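Local coordinates for OsmC family protein (PDB 5CML), which probably hydrolyses carboxyl esters through this alpha/beta-hydrolase esterase domain, one part of a longer protein that also carries an OsmC domain, at residues I3-F8 with A17-L22; T26-Y31 with G58-R63; A114-A119 with K126-I131; R189-L194 with R216-F221. All coordinates share one frame; numbering follows the deposited sequence.

Interaction 1 (I3-F8 with A17-L22)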
loop_
_atom_site.group_PDB
_atom_site.type_symbol
_atom_site.label_atom_id
_atom_site.label_comp_id
_atom_site.label_asym_id
_atom_site.label_seq_id
_atom_site.Cartn_x
_atom_site.Cartn_y
_atom_site.Cartn_z
ATOM N N ILE A 3 -3.563 18.461 -6.333
ATOM C CA ILE A 3 -2.706 17.794 -5.347
ATOM C C ILE A 3 -2.409 18.729 -4.184
ATOM O O ILE A 3 -2.045 19.897 -4.389
ATOM C CB ILE A 3 -1.394 17.337 -5.975
ATOM C CG1 ILE A 3 -1.672 16.377 -7.140
ATOM C CG2 ILE A 3 -0.490 16.681 -4.921
ATOM C CD1 ILE A 3 -0.428 15.998 -7.911
ATOM N N LYS A 4 -2.566 18.203 -2.968
ATOM C CA LYS A 4 -2.318 18.950 -1.736
ATOM C C LYS A 4 -1.371 18.220 -0.794
ATOM O O LYS A 4 -1.422 17.014 -0.678
ATOM C CB LYS A 4 -3.620 19.221 -0.976
ATOM C CG LYS A 4 -4.643 20.026 -1.742
ATOM C CD LYS A 4 -5.806 20.416 -0.835
ATOM C CE LYS A 4 -6.770 21.331 -1.548
ATOM N NZ LYS A 4 -7.895 21.685 -0.656
ATOM N N THR A 5 -0.546 18.978 -0.079
ATOM C CA THR A 5 0.250 18.431 1.006
ATOM C C THR A 5 -0.587 18.476 2.277
ATOM O O THR A 5 -1.266 19.463 2.533
ATOM C CB THR A 5 1.555 19.200 1.193
ATOM O OG1 THR A 5 2.358 19.045 0.020
ATOM C CG2 THR A 5 2.330 18.673 2.388
ATOM N N VAL A 6 -0.574 17.373 3.029
ATOM C CA VAL A 6 -1.284 17.287 4.285
ATOM C C VAL A 6 -0.344 16.835 5.367
ATOM O O VAL A 6 0.680 16.208 5.110
ATOM C CB VAL A 6 -2.494 16.324 4.235
ATOM C CG1 VAL A 6 -3.449 16.731 3.125
ATOM C CG2 VAL A 6 -2.060 14.873 4.108
ATOM N N THR A 7 -0.711 17.167 6.589
ATOM C CA THR A 7 0.036 16.748 7.758
ATOM C C THR A 7 -0.935 16.223 8.806
ATOM O O THR A 7 -2.062 16.685 8.915
ATOM C CB THR A 7 0.881 17.904 8.330
ATOM O OG1 THR A 7 1.740 18.415 7.304
ATOM C CG2 THR A 7 1.736 17.411 9.416
ATOM N N PHE A 8 -0.493 15.228 9.559
ATOM C CA PHE A 8 -1.288 14.687 10.644
ATOM C C PHE A 8 -0.375 14.023 11.637
ATOM O O PHE A 8 0.799 13.796 11.352
ATOM C CB PHE A 8 -2.332 13.687 10.151
ATOM C CG PHE A 8 -1.758 12.566 9.324
ATOM C CD1 PHE A 8 -1.568 12.717 7.967
ATOM C CD2 PHE A 8 -1.384 11.366 9.926
ATOM C CE1 PHE A 8 -1.034 11.690 7.208
ATOM C CE2 PHE A 8 -0.847 10.344 9.183
ATOM C CZ PHE A 8 -0.670 10.506 7.808
ATOM N N ALA A 17 3.713 13.412 7.163
ATOM C CA ALA A 17 3.285 14.142 5.968
ATOM C C ALA A 17 2.802 13.166 4.919
ATOM O O ALA A 17 3.247 12.018 4.858
ATOM C CB ALA A 17 4.410 14.988 5.414
ATOM N N ALA A 18 1.894 13.642 4.079
ATOM C CA ALA A 18 1.384 12.842 2.987
ATOM C C ALA A 18 0.917 13.782 1.891
ATOM O O ALA A 18 0.953 14.998 2.053
ATOM C CB ALA A 18 0.255 11.946 3.460
ATOM N N ARG A 19 0.517 13.209 0.770
ATOM C CA ARG A 19 -0.010 13.973 -0.352
ATOM C C ARG A 19 -1.422 13.485 -0.628
ATOM O O ARG A 19 -1.665 12.285 -0.656
ATOM C CB ARG A 19 0.874 13.809 -1.596
ATOM C CG ARG A 19 2.288 14.332 -1.419
ATOM C CD ARG A 19 2.351 15.838 -1.513
ATOM N NE ARG A 19 2.700 16.251 -2.868
ATOM C CZ ARG A 19 2.575 17.489 -3.347
ATOM N NH1 ARG A 19 2.091 18.462 -2.586
ATOM N NH2 ARG A 19 2.925 17.748 -4.602
ATOM N N LEU A 20 -2.343 14.430 -0.790
ATOM C CA LEU A 20 -3.740 14.135 -1.057
ATOM C C LEU A 20 -4.090 14.593 -2.468
ATOM O O LEU A 20 -3.986 15.771 -2.791
ATOM C CB LEU A 20 -4.640 14.825 -0.023
ATOM C CG LEU A 20 -6.139 14.639 -0.225
ATOM C CD1 LEU A 20 -6.524 13.182 -0.104
ATOM C CD2 LEU A 20 -6.906 15.499 0.768
ATOM N N ASP A 21 -4.464 13.640 -3.308
ATOM C CA ASP A 21 -4.802 13.896 -4.701
ATOM C C ASP A 21 -6.317 13.873 -4.834
ATOM O O ASP A 21 -6.956 12.876 -4.472
ATOM C CB ASP A 21 -4.179 12.831 -5.611
ATOM C CG ASP A 21 -2.652 12.815 -5.568
ATOM O OD1 ASP A 21 -2.026 13.782 -5.113
ATOM O OD2 ASP A 21 -2.058 11.814 -6.015
ATOM N N LEU A 22 -6.896 14.991 -5.269
ATOM C CA LEU A 22 -8.339 15.162 -5.296
ATOM C C LEU A 22 -8.862 15.153 -6.730
ATOM O O LEU A 22 -8.196 15.664 -7.627
ATOM C CB LEU A 22 -8.712 16.479 -4.619
ATOM C CG LEU A 22 -8.359 16.554 -3.126
ATOM C CD1 LEU A 22 -8.382 17.968 -2.658
ATOM C CD2 LEU A 22 -9.312 15.712 -2.284
#
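Four backbone hydrogen bonds join residues 3-8 to 17-22, given and taken in pairs by Lys4 with Leu20 and by Val6 with Ala18. Leu20 N reaches Lys4 O at 2.7 Å, nearly along the C=O axis, whereas both Val6-Ala18 bonds meet their carbonyls from above the plane. On the face with Ile3, Thr5 and Asp21, the bent side chain of Arg19 (chi2 -77°, chi3 -95°) folds back across the neighbouring strand. Its NH1 donates to Thr5 OG1 at 2.7 Å in a bent bond, the hydroxyl tilted out of the guanidinium plane. Ile3 CG2, anti to its own backbone N, sits over the centre of that guanidinium, 3.5 Å from Arg19 CZ. This antiparallel hairpin forms one margin of the mixed sheet of the alpha/beta-hydrolase fold. On its other face the contacts are apolar: Val6 CG2 lies 3.8 Å from Ala18 CB, and Val6 CG1 touches Leu20 CB. The Phe8 ring presents its edge to the same Ala18 methyl, with CE1 4.0 Å from CB. Farther out, Phe94 of helix 85-98 meets Phe8, while the Asp21 carboxylate beside Ile3 is held by Arg63 and Ser51.

Interaction 2 (T26-Y31 with G58-R63)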
loop_
_atom_site.group_PDB
_atom_site.type_symbol
_atom_site.label_atom_id
_atom_site.label_comp_id
_atom_site.label_asym_id
_atom_site.label_seq_id
_atom_site.Cartn_x
_atom_site.Cartn_y
_atom_site.Cartn_z
ATOM N N THR A 26 -16.632 17.217 -6.928
ATOM C CA THR A 26 -16.634 17.839 -5.607
ATOM C C THR A 26 -16.762 16.795 -4.501
ATOM O O THR A 26 -16.076 16.886 -3.473
ATOM C CB THR A 26 -17.771 18.879 -5.479
ATOM O OG1 THR A 26 -19.021 18.292 -5.876
ATOM C CG2 THR A 26 -17.492 20.034 -6.367
ATOM N N GLN A 27 -17.620 15.800 -4.717
ATOM C CA GLN A 27 -17.692 14.635 -3.827
ATOM C C GLN A 27 -17.027 13.437 -4.493
ATOM O O GLN A 27 -17.538 12.917 -5.480
ATOM C CB GLN A 27 -19.140 14.282 -3.478
ATOM C CG GLN A 27 -19.249 13.115 -2.481
ATOM C CD GLN A 27 -18.570 13.407 -1.144
ATOM O OE1 GLN A 27 -17.859 12.563 -0.586
ATOM N NE2 GLN A 27 -18.797 14.600 -0.620
ATOM N N PRO A 28 -15.881 12.989 -3.957
ATOM C CA PRO A 28 -15.222 11.823 -4.568
ATOM C C PRO A 28 -16.057 10.567 -4.455
ATOM O O PRO A 28 -16.838 10.425 -3.499
ATOM C CB PRO A 28 -13.922 11.688 -3.757
ATOM C CG PRO A 28 -13.696 13.074 -3.197
ATOM C CD PRO A 28 -15.056 13.605 -2.907
ATOM N N VAL A 29 -15.882 9.659 -5.413
ATOM C CA VAL A 29 -16.570 8.383 -5.362
ATOM C C VAL A 29 -16.158 7.661 -4.081
ATOM O O VAL A 29 -16.947 6.937 -3.482
ATOM C CB VAL A 29 -16.253 7.500 -6.578
ATOM C CG1 VAL A 29 -14.791 7.206 -6.678
ATOM C CG2 VAL A 29 -17.039 6.196 -6.535
ATOM N N ALA A 30 -14.904 7.857 -3.691
ATOM C CA ALA A 30 -14.355 7.269 -2.479
ATOM C C ALA A 30 -12.992 7.891 -2.205
ATOM O O ALA A 30 -12.356 8.435 -3.115
ATOM C CB ALA A 30 -14.231 5.729 -2.590
ATOM N N TYR A 31 -12.557 7.802 -0.953
ATOM C CA TYR A 31 -11.191 8.117 -0.581
ATOM C C TYR A 31 -10.410 6.807 -0.459
ATOM O O TYR A 31 -10.918 5.829 0.108
ATOM C CB TYR A 31 -11.128 8.897 0.749
ATOM C CG TYR A 31 -11.657 10.312 0.632
ATOM C CD1 TYR A 31 -13.024 10.563 0.612
ATOM C CD2 TYR A 31 -10.792 11.386 0.519
ATOM C CE1 TYR A 31 -13.513 11.853 0.487
ATOM C CE2 TYR A 31 -11.275 12.673 0.372
ATOM C CZ TYR A 31 -12.637 12.898 0.377
ATOM O OH TYR A 31 -13.134 14.191 0.260
ATOM N N GLY A 58 -12.603 9.620 -10.431
ATOM C CA GLY A 58 -13.385 10.249 -9.382
ATOM C C GLY A 58 -12.961 9.941 -7.957
ATOM O O GLY A 58 -13.619 10.368 -7.006
ATOM N N TYR A 59 -11.870 9.199 -7.794
ATOM C CA TYR A 59 -11.363 8.896 -6.452
ATOM C C TYR A 59 -10.524 10.029 -5.897
ATOM O O TYR A 59 -9.903 10.782 -6.652
ATOM C CB TYR A 59 -10.491 7.637 -6.463
ATOM C CG TYR A 59 -11.185 6.353 -6.802
ATOM C CD1 TYR A 59 -11.368 5.965 -8.121
ATOM C CD2 TYR A 59 -11.596 5.485 -5.797
ATOM C CE1 TYR A 59 -11.971 4.757 -8.430
ATOM C CE2 TYR A 59 -12.204 4.282 -6.085
ATOM C CZ TYR A 59 -12.390 3.922 -7.414
ATOM O OH TYR A 59 -12.999 2.734 -7.727
ATOM N N ALA A 60 -10.495 10.139 -4.569
ATOM C CA ALA A 60 -9.461 10.906 -3.902
ATOM C C ALA A 60 -8.470 9.914 -3.348
ATOM O O ALA A 60 -8.871 8.855 -2.873
ATOM C CB ALA A 60 -10.049 11.804 -2.780
ATOM N N VAL A 61 -7.191 10.264 -3.388
ATOM C CA VAL A 61 -6.125 9.330 -3.001
ATOM C C VAL A 61 -5.154 9.987 -2.020
ATOM O O VAL A 61 -4.552 11.025 -2.340
ATOM C CB VAL A 61 -5.317 8.839 -4.238
ATOM C CG1 VAL A 61 -4.278 7.821 -3.815
ATOM C CG2 VAL A 61 -6.214 8.210 -5.308
ATOM N N LEU A 62 -5.009 9.388 -0.838
ATOM C CA LEU A 62 -3.992 9.815 0.119
ATOM C C LEU A 62 -2.775 8.910 -0.060
ATOM O O LEU A 62 -2.798 7.723 0.289
ATOM C CB LEU A 62 -4.502 9.755 1.558
ATOM C CG LEU A 62 -3.540 10.291 2.630
ATOM C CD1 LEU A 62 -3.352 11.811 2.493
ATOM C CD2 LEU A 62 -4.043 9.966 4.011
ATOM N N ARG A 63 -1.710 9.486 -0.596
ATOM C CA ARG A 63 -0.466 8.763 -0.790
ATOM C C ARG A 63 0.360 8.844 0.463
ATOM O O ARG A 63 0.707 9.933 0.930
ATOM C CB ARG A 63 0.308 9.344 -1.959
ATOM C CG ARG A 63 -0.348 9.098 -3.280
ATOM C CD ARG A 63 0.490 9.624 -4.388
ATOM N NE ARG A 63 0.236 11.035 -4.676
ATOM C CZ ARG A 63 1.176 11.969 -4.752
ATOM N NH1 ARG A 63 2.454 11.675 -4.492
ATOM N NH2 ARG A 63 0.826 13.211 -5.067
#
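This is the buried start of a parallel strand pairing, where strands 30-36 and 59-65 enter the central sheet at the two ends of a beta-alpha-beta unit built around helix 45-56. Tyr31 pairs with Ala60, and Ala60 N donates to Ala30 O at 2.9 Å, nearly along the C=O axis. One step earlier, Val29 N bonds to Gly58 O at 2.9 Å, approaching from above the carbonyl plane. Gly58 closes the preceding helix in a Schellman motif; its positive phi (101°) would press a CB against the carbonyl O of the residue before. One side-chain contact is a CH-pi interaction: Val29 CG1, in the crowded position between backbone N and carbonyl carbon (chi1 60°), stands over one face of the Tyr59 ring, 3.7 Å from its centroid. Tyr59 OH is hydrogen-bonded to Gly245 O. An alanine in place of Tyr59 would lack the ring and the hydroxyl, so the Val29 contact and the bond to Gly245 O would go, and the packing against helix 234-252 would probably be weakened. On the face with Tyr31, the Ala60 methyl packs tightly against the ring, CB lying 3.4 Å from Tyr31 CD2. Pro28 CG meets the same methyl at 3.9 Å. Helix 234-252 lies against Val29, Ala30 and Tyr59, Tyr99 meets the Tyr31 ring, and strand 15-22 flanks 59-65 on its other edge.

Interaction 3 (A114-A119 with K126-I131)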
loop_
_atom_site.group_PDB
_atom_site.type_symbol
_atom_site.label_atom_id
_atom_site.label_comp_id
_atom_site.label_asym_id
_atom_site.label_seq_id
_atom_site.Cartn_x
_atom_site.Cartn_y
_atom_site.Cartn_z
ATOM N N ALA A 114 1.318 -4.480 4.703
ATOM C CA ALA A 114 0.755 -3.680 5.778
ATOM C C ALA A 114 -0.744 -3.452 5.625
ATOM O O ALA A 114 -1.480 -3.604 6.598
ATOM C CB ALA A 114 1.461 -2.347 5.864
ATOM N N VAL A 115 -1.218 -3.065 4.435
ATOM C CA VAL A 115 -2.662 -2.813 4.307
ATOM C C VAL A 115 -3.460 -4.109 4.473
ATOM O O VAL A 115 -4.565 -4.094 5.013
ATOM C CB VAL A 115 -3.077 -2.126 2.967
ATOM C CG1 VAL A 115 -2.445 -0.730 2.840
ATOM C CG2 VAL A 115 -2.809 -2.995 1.765
ATOM N N LEU A 116 -2.900 -5.238 4.052
ATOM C CA LEU A 116 -3.617 -6.492 4.186
ATOM C C LEU A 116 -3.731 -6.876 5.647
ATOM O O LEU A 116 -4.727 -7.456 6.059
ATOM C CB LEU A 116 -2.935 -7.614 3.403
ATOM C CG LEU A 116 -3.112 -7.498 1.893
ATOM C CD1 LEU A 116 -2.136 -8.427 1.231
ATOM C CD2 LEU A 116 -4.540 -7.835 1.478
ATOM N N ALA A 117 -2.717 -6.539 6.432
ATOM C CA ALA A 117 -2.728 -6.871 7.850
ATOM C C ALA A 117 -3.669 -5.989 8.680
ATOM O O ALA A 117 -4.137 -6.415 9.746
ATOM C CB ALA A 117 -1.316 -6.793 8.416
ATOM N N VAL A 118 -3.941 -4.768 8.224
ATOM C CA VAL A 118 -4.811 -3.867 8.988
ATOM C C VAL A 118 -6.210 -3.674 8.397
ATOM O O VAL A 118 -7.055 -3.084 9.049
ATOM C CB VAL A 118 -4.183 -2.459 9.162
ATOM C CG1 VAL A 118 -2.820 -2.574 9.843
ATOM C CG2 VAL A 118 -4.114 -1.685 7.826
ATOM N N ALA A 119 -6.467 -4.173 7.191
ATOM C CA ALA A 119 -7.748 -3.888 6.532
ATOM C C ALA A 119 -8.928 -4.317 7.404
ATOM O O ALA A 119 -9.936 -3.614 7.502
ATOM C CB ALA A 119 -7.817 -4.578 5.186
ATOM N N LYS A 126 -14.043 -1.177 1.999
ATOM C CA LYS A 126 -14.904 -2.052 1.207
ATOM C C LYS A 126 -14.120 -2.889 0.206
ATOM O O LYS A 126 -14.658 -3.815 -0.379
ATOM C CB LYS A 126 -15.960 -1.226 0.469
ATOM C CG LYS A 126 -16.847 -0.402 1.399
ATOM C CD LYS A 126 -17.694 -1.289 2.307
ATOM C CE LYS A 126 -18.615 -0.469 3.230
ATOM N NZ LYS A 126 -18.686 -1.043 4.621
ATOM N N ALA A 127 -12.862 -2.548 -0.012
ATOM C CA ALA A 127 -12.044 -3.232 -1.018
ATOM C C ALA A 127 -10.575 -2.982 -0.750
ATOM O O ALA A 127 -10.212 -1.934 -0.201
ATOM C CB ALA A 127 -12.414 -2.772 -2.438
ATOM N N VAL A 128 -9.736 -3.971 -1.079
ATOM C CA VAL A 128 -8.302 -3.874 -0.855
ATOM C C VAL A 128 -7.576 -4.332 -2.095
ATOM O O VAL A 128 -7.961 -5.334 -2.704
ATOM C CB VAL A 128 -7.840 -4.748 0.343
ATOM C CG1 VAL A 128 -6.307 -4.663 0.563
ATOM C CG2 VAL A 128 -8.621 -4.399 1.607
ATOM N N ALA A 129 -6.515 -3.616 -2.453
ATOM C CA ALA A 129 -5.727 -3.946 -3.637
ATOM C C ALA A 129 -4.249 -3.799 -3.284
ATOM O O ALA A 129 -3.857 -2.855 -2.567
ATOM C CB ALA A 129 -6.089 -3.051 -4.820
ATOM N N THR A 130 -3.424 -4.720 -3.774
ATOM C CA THR A 130 -1.996 -4.634 -3.529
ATOM C C THR A 130 -1.196 -4.852 -4.793
ATOM O O THR A 130 -1.687 -5.444 -5.752
ATOM C CB THR A 130 -1.523 -5.667 -2.464
ATOM O OG1 THR A 130 -1.766 -6.993 -2.933
ATOM C CG2 THR A 130 -2.254 -5.458 -1.145
ATOM N N ILE A 131 0.043 -4.376 -4.761
ATOM C CA ILE A 131 0.970 -4.444 -5.894
ATOM C C ILE A 131 2.312 -4.999 -5.407
ATOM O O ILE A 131 3.009 -4.345 -4.622
ATOM C CB ILE A 131 1.198 -3.055 -6.521
ATOM C CG1 ILE A 131 -0.131 -2.379 -6.837
ATOM C CG2 ILE A 131 2.106 -3.127 -7.749
ATOM C CD1 ILE A 131 -0.065 -0.866 -6.800
#
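Helix 110-118 packs on strand 127-131 here as the second half of a beta-alpha-beta unit that starts with strand 104-108. Ser109, between that first strand and the helix, fits the nucleophile elbow of an alpha/beta-hydrolase and is probably the catalytic serine. The short helix and strand axes run at 155° to each other and approach to 8.9 Å, so side chains alone bridge the gap. All of these bridging contacts are apolar, and all five residues that carry them are buried. Val128 and Thr130 rise from the strand toward the helix. Val128 spreads its two methyls: CG1, anti to the backbone N (chi1 179°), meets Leu116 CD2 at 3.7 Å, while CG2 touches the Ala119 methyl, also at 3.7 Å from its CB. Val115 reaches down between Val128 and Thr130, sliding past both in the opposite direction; its CG2 is 3.9 Å from Thr130 CG2. Polar contacts lie within the elements and with their neighbours. Helix bonds such as Val118 N to Ala114 O hold the turn, and the Val128 backbone bonds to Leu193 of adjoining strand 192-196 and Pro191 just ahead of it. Met188 adds to the apolar cover over Ala119 and Val128. Thr130 turns its methyl, rather than its hydroxyl, to Leu116: the side chains cross at about a right angle, with Thr130 CG2 3.8 Å from both Leu116 CG and CD1.

Interaction 4 (R189-L194 with R216-F221)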
loop_
_atom_site.group_PDB
_atom_site.type_symbol
_atom_site.label_atom_id
_atom_site.label_comp_id
_atom_site.label_asym_id
_atom_site.label_seq_id
_atom_site.Cartn_x
_atom_site.Cartn_y
_atom_site.Cartn_z
ATOM N N ARG A 189 -12.789 -10.648 4.765
ATOM C CA ARG A 189 -14.176 -10.565 4.326
ATOM C C ARG A 189 -14.408 -9.296 3.509
ATOM O O ARG A 189 -15.419 -8.598 3.673
ATOM C CB ARG A 189 -15.123 -10.632 5.533
ATOM C CG ARG A 189 -15.049 -11.979 6.238
ATOM C CD ARG A 189 -16.008 -12.115 7.429
ATOM N NE ARG A 189 -16.076 -13.496 7.920
ATOM C CZ ARG A 189 -15.119 -14.096 8.629
ATOM N NH1 ARG A 189 -15.275 -15.349 9.035
ATOM N NH2 ARG A 189 -14.007 -13.448 8.945
ATOM N N ARG A 190 -13.433 -8.989 2.656
ATOM C CA ARG A 190 -13.555 -7.871 1.715
ATOM C C ARG A 190 -12.989 -8.304 0.378
ATOM O O ARG A 190 -12.078 -9.111 0.319
ATOM C CB ARG A 190 -12.810 -6.604 2.187
ATOM C CG ARG A 190 -13.346 -5.901 3.451
ATOM C CD ARG A 190 -14.798 -5.436 3.288
ATOM N NE ARG A 190 -15.316 -4.733 4.462
ATOM C CZ ARG A 190 -15.884 -5.324 5.515
ATOM N NH1 ARG A 190 -16.014 -6.650 5.574
ATOM N NH2 ARG A 190 -16.329 -4.579 6.518
ATOM N N PRO A 191 -13.526 -7.759 -0.710
ATOM C CA PRO A 191 -12.928 -8.055 -2.016
ATOM C C PRO A 191 -11.453 -7.649 -2.097
ATOM O O PRO A 191 -11.035 -6.588 -1.606
ATOM C CB PRO A 191 -13.772 -7.222 -2.985
ATOM C CG PRO A 191 -15.060 -7.010 -2.305
ATOM C CD PRO A 191 -14.769 -6.982 -0.825
ATOM N N LEU A 192 -10.682 -8.512 -2.751
ATOM C CA LEU A 192 -9.238 -8.379 -2.890
ATOM C C LEU A 192 -8.821 -8.396 -4.355
ATOM O O LEU A 192 -9.288 -9.238 -5.126
ATOM C CB LEU A 192 -8.548 -9.535 -2.165
ATOM C CG LEU A 192 -7.031 -9.661 -2.333
ATOM C CD1 LEU A 192 -6.311 -8.486 -1.714
ATOM C CD2 LEU A 192 -6.515 -10.978 -1.753
ATOM N N LEU A 193 -7.916 -7.496 -4.711
ATOM C CA LEU A 193 -7.288 -7.490 -6.037
ATOM C C LEU A 193 -5.772 -7.459 -5.880
ATOM O O LEU A 193 -5.209 -6.530 -5.296
ATOM C CB LEU A 193 -7.788 -6.289 -6.871
ATOM C CG LEU A 193 -7.058 -6.057 -8.198
ATOM C CD1 LEU A 193 -7.173 -7.292 -9.132
ATOM C CD2 LEU A 193 -7.599 -4.805 -8.898
ATOM N N LEU A 194 -5.118 -8.509 -6.359
ATOM C CA LEU A 194 -3.672 -8.619 -6.325
ATOM C C LEU A 194 -3.070 -8.319 -7.685
ATOM O O LEU A 194 -3.430 -8.971 -8.657
ATOM C CB LEU A 194 -3.257 -10.040 -5.940
ATOM C CG LEU A 194 -3.760 -10.557 -4.592
ATOM C CD1 LEU A 194 -3.680 -12.079 -4.563
ATOM C CD2 LEU A 194 -2.933 -9.947 -3.478
ATOM N N ARG A 216 -10.331 -15.615 0.403
ATOM C CA ARG A 216 -11.617 -16.158 0.003
ATOM C C ARG A 216 -12.194 -15.221 -1.047
ATOM O O ARG A 216 -11.740 -14.079 -1.195
ATOM C CB ARG A 216 -12.548 -16.293 1.209
ATOM C CG ARG A 216 -12.025 -17.264 2.264
ATOM C CD ARG A 216 -12.912 -17.330 3.500
ATOM N NE ARG A 216 -12.411 -18.310 4.458
ATOM C CZ ARG A 216 -12.584 -18.228 5.775
ATOM N NH1 ARG A 216 -13.243 -17.201 6.304
ATOM N NH2 ARG A 216 -12.091 -19.169 6.567
ATOM N N HIS A 217 -13.194 -15.685 -1.772
ATOM C CA HIS A 217 -13.826 -14.816 -2.750
ATOM C C HIS A 217 -14.602 -13.698 -2.073
ATOM O O HIS A 217 -15.077 -13.880 -0.940
ATOM C CB HIS A 217 -14.730 -15.610 -3.675
ATOM C CG HIS A 217 -13.964 -16.308 -4.741
ATOM N ND1 HIS A 217 -13.494 -15.648 -5.854
ATOM C CD2 HIS A 217 -13.501 -17.574 -4.822
ATOM C CE1 HIS A 217 -12.806 -16.495 -6.599
ATOM N NE2 HIS A 217 -12.784 -17.667 -5.990
ATOM N N PRO A 218 -14.710 -12.534 -2.755
ATOM C CA PRO A 218 -14.118 -12.289 -4.080
ATOM C C PRO A 218 -12.625 -12.023 -4.016
ATOM O O PRO A 218 -12.148 -11.203 -3.217
ATOM C CB PRO A 218 -14.849 -11.046 -4.589
ATOM C CG PRO A 218 -15.885 -10.742 -3.575
ATOM C CD PRO A 218 -15.576 -11.421 -2.339
ATOM N N LYS A 219 -11.891 -12.736 -4.848
ATOM C CA LYS A 219 -10.462 -12.519 -4.981
ATOM C C LYS A 219 -10.075 -12.568 -6.442
ATOM O O LYS A 219 -10.603 -13.393 -7.189
ATOM C CB LYS A 219 -9.682 -13.554 -4.174
ATOM C CG LYS A 219 -10.106 -14.999 -4.437
ATOM C CD LYS A 219 -9.248 -15.978 -3.627
ATOM C CE LYS A 219 -9.701 -17.422 -3.797
ATOM N NZ LYS A 219 -8.919 -18.412 -2.972
ATOM N N SER A 220 -9.175 -11.654 -6.819
ATOM C CA SER A 220 -8.761 -11.431 -8.194
ATOM C C SER A 220 -7.252 -11.228 -8.285
ATOM O O SER A 220 -6.595 -10.829 -7.310
ATOM C CB SER A 220 -9.473 -10.211 -8.780
ATOM O OG SER A 220 -10.887 -10.353 -8.692
ATOM N N PHE A 221 -6.721 -11.506 -9.473
ATOM C CA PHE A 221 -5.302 -11.375 -9.747
ATOM C C PHE A 221 -5.085 -10.809 -11.145
ATOM O O PHE A 221 -5.652 -11.320 -12.091
ATOM C CB PHE A 221 -4.567 -12.731 -9.658
ATOM C CG PHE A 221 -3.166 -12.644 -10.157
ATOM C CD1 PHE A 221 -2.177 -12.116 -9.351
ATOM C CD2 PHE A 221 -2.845 -12.995 -11.460
ATOM C CE1 PHE A 221 -0.890 -11.965 -9.821
ATOM C CE2 PHE A 221 -1.565 -12.839 -11.939
ATOM C CZ PHE A 221 -0.583 -12.326 -11.136
HETATM O O HOH W 1 -11.136 -11.513 -0.228
HETATM O O HOH W 2 -11.851 -9.902 -6.289
#
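Strands 192-194 and 219-221 run parallel, 16° apart, and close the beta-alpha-beta unit around helix 206-214 at one edge of the alpha/beta-hydrolase sheet. Leu192 N bonds to Pro218 O, Leu192 O accepts from Ser220 N in a bent bond, and Leu194 N meets Ser220 O at 2.9 Å, nearly straight at hydrogen. Where the two segments enter, Pro218 follows a cis peptide, and its ring lies alongside that of Pro191, CG to CG 4.0 Å. A water lies within hydrogen-bonding distance of Arg190 O (2.6 Å) and Arg216 O (2.8 Å), linking the segments near the prolines. At the exposed end Arg189 and Arg216 extend side by side with guanidinium planes 82° apart; their NH1 atoms come within 3.9 Å, a like-charge approach that would probably be unfavourable without solvent screening. Arg190 instead turns back, its NH1 donating to Arg189 O while NE and NH2 bond to Val125 O and Pro123 O. Leu193 CD1 packs on Ser220 CB at 3.7 Å, with Trp247 of helix 234-252 against both residues. Phe221 CD1 approaches Leu194 CB at 4.1 Å. A second water donates to Leu192 O and is hydrogen-bonded to Ser220 OG at 2.6 Å.

All four contacts reach one eight-stranded mixed sheet and follow one another along the chain without overlap. Interaction 1 is the antiparallel hairpin at one edge, and interaction 4 the parallel pair at the other, their centres about 28 Å apart on opposite sides of the chain's centre. Interactions 1 and 2 touch where strands 15-22 and 59-65 adjoin, through the Asp21-Arg63 salt bridge. Interactions 3 and 4, centres about 10 Å apart, meet through neighbouring strands 127-131 and 192-196. Strand 104-108 lies between strands 30-36 and 127-131, so the sheet continues from interaction 2 to interaction 3, beside the probable nucleophile elbow, giving the esterase domain one continuous core.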